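PDB 4OOU: mannan endo-1,4-beta-mannosidase from Cryptopygus antarcticus, which hydrolyses internal beta-1,4-mannosidic linkages in the backbones of mannans such as locust bean gum and konjac, working as a secreted monomer. Local coordinates for residues A[296-299]-A[303-306]. Sequence-based numbering, arbitrary orientation.
Sequences VNRW and VNDK
R298 reaches across with NH2, which donates a hydrogen bond to the backbone O of K306 at 2.7 Å. The bond is short but bent: its N-H...O angle is 132°, and the acceptor is tilted out of the guanidinium plane. V303 O sits in that plane at the edge, 3.1 Å from R298 NH2, and accepts the amide of K306, the i to i+3 bond of a beta turn spanning 303-306. The other terminal nitrogen, NH1, bonds S28 O, whereas NE is buried without a partner. With an alanine at R298, the carbonyl of K306 would probably lose this donor and S28 O its mate.

Both segments belong to the long loop joining strands 277-281 and 308-313 of the (beta/alpha)8 barrel of this glycoside hydrolase family 5 enzyme, away from the substrate-binding sites.

The amide of N304 meets the benzo edge of the W299 indole, with ND2 3.6 Å from W299 CE3 and the planes 89° apart. CG of R298 lies over the centre of one indole face, 3.5 Å above its plane.

A water bridges the segments, donating to W299 O and accepting from N304 ND2, while N304 OD1 takes the N-H of V303 at 3.2 Å from above its carbonyl plane. With CG beside its own backbone N (chi1 -47°), N304 places OD1 within reach of the preceding residue's backbone N.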
loop_
_atom_site.group_PDB
_atom_site.type_symbol
_atom_site.label_atom_id
_atom_site.label_comp_id
_atom_site.label_asym_id
_atom_site.label_seq_id
_atom_site.Cartn_x
_atom_site.Cartn_y
_atom_site.Cartn_z
ATOM N N VAL A 296 -6.198 10.589 -17.129
ATOM C CA VAL A 296 -5.328 9.956 -18.091
ATOM C C VAL A 296 -5.569 8.419 -18.161
ATOM O O VAL A 296 -6.544 7.926 -17.616
ATOM C CB VAL A 296 -3.899 10.387 -17.698
ATOM C CG1 VAL A 296 -3.144 9.298 -16.944
ATOM C CG2 VAL A 296 -3.132 10.886 -18.902
ATOM N N ASN A 297 -4.726 7.698 -18.884
ATOM C CA ASN A 297 -4.748 6.228 -18.966
ATOM C C ASN A 297 -3.745 5.627 -18.017
ATOM O O ASN A 297 -2.694 6.211 -17.821
ATOM C CB ASN A 297 -4.184 5.805 -20.327
ATOM C CG ASN A 297 -5.224 5.404 -21.316
ATOM O OD1 ASN A 297 -6.423 5.403 -21.040
ATOM N ND2 ASN A 297 -4.764 5.050 -22.502
ATOM N N ARG A 298 -3.947 4.410 -17.546
ATOM C CA ARG A 298 -2.808 3.704 -16.932
ATOM C C ARG A 298 -1.678 3.486 -17.942
ATOM O O ARG A 298 -0.505 3.389 -17.589
ATOM C CB ARG A 298 -3.187 2.330 -16.401
ATOM C CG ARG A 298 -2.942 1.262 -17.445
ATOM C CD ARG A 298 -2.578 -0.061 -16.861
ATOM N NE ARG A 298 -1.180 -0.161 -16.589
ATOM C CZ ARG A 298 -0.652 -1.298 -16.178
ATOM N NH1 ARG A 298 -1.429 -2.341 -16.045
ATOM N NH2 ARG A 298 0.639 -1.400 -15.889
ATOM N N TRP A 299 -2.046 3.347 -19.200
ATOM C CA TRP A 299 -1.102 2.991 -20.249
ATOM C C TRP A 299 -0.197 4.176 -20.496
ATOM O O TRP A 299 0.999 4.018 -20.769
ATOM C CB TRP A 299 -1.869 2.622 -21.506
ATOM C CG TRP A 299 -2.980 1.597 -21.240
ATOM C CD1 TRP A 299 -4.325 1.811 -21.294
ATOM C CD2 TRP A 299 -2.812 0.233 -20.832
ATOM N NE1 TRP A 299 -5.001 0.675 -20.972
ATOM C CE2 TRP A 299 -4.095 -0.318 -20.693
ATOM C CE3 TRP A 299 -1.701 -0.574 -20.588
ATOM C CZ2 TRP A 299 -4.305 -1.638 -20.307
ATOM C CZ3 TRP A 299 -1.910 -1.909 -20.215
ATOM C CH2 TRP A 299 -3.205 -2.423 -20.071
ATOM N N VAL A 303 4.004 1.773 -17.928
ATOM C CA VAL A 303 4.477 1.067 -16.735
ATOM C C VAL A 303 3.866 -0.371 -16.661
ATOM O O VAL A 303 3.645 -0.947 -15.592
ATOM C CB VAL A 303 4.186 1.977 -15.539
ATOM C CG1 VAL A 303 2.835 1.680 -14.889
ATOM C CG2 VAL A 303 5.321 1.944 -14.570
ATOM N N ASN A 304 3.705 -0.948 -17.848
ATOM C CA ASN A 304 2.881 -2.096 -18.096
ATOM C C ASN A 304 3.578 -3.402 -17.712
ATOM O O ASN A 304 2.931 -4.435 -17.714
ATOM C CB ASN A 304 2.455 -2.139 -19.576
ATOM C CG ASN A 304 1.937 -0.785 -20.121
ATOM O OD1 ASN A 304 1.671 0.206 -19.395
ATOM N ND2 ASN A 304 1.787 -0.752 -21.416
ATOM N N ASP A 305 4.885 -3.342 -17.407
ATOM C CA ASP A 305 5.641 -4.439 -16.748
ATOM C C ASP A 305 4.977 -4.922 -15.427
ATOM O O ASP A 305 5.100 -6.109 -15.037
ATOM C CB ASP A 305 7.139 -4.036 -16.485
ATOM C CG ASP A 305 7.306 -2.558 -16.044
ATOM O OD1 ASP A 305 6.688 -1.704 -16.711
ATOM O OD2 ASP A 305 8.028 -2.238 -15.053
ATOM N N LYS A 306 4.307 -3.996 -14.729
ATOM C CA LYS A 306 3.695 -4.300 -13.415
ATOM C C LYS A 306 2.308 -3.734 -13.382
ATOM O O LYS A 306 2.049 -2.742 -14.061
ATOM C CB LYS A 306 4.480 -3.669 -12.263
ATOM C CG LYS A 306 5.946 -4.085 -12.152
ATOM C CD LYS A 306 6.599 -3.381 -10.972
ATOM C CE LYS A 306 8.110 -3.495 -10.987
ATOM N NZ LYS A 306 8.519 -4.931 -10.814
HETATM O O HOH W 1 1.491 1.884 -22.704
#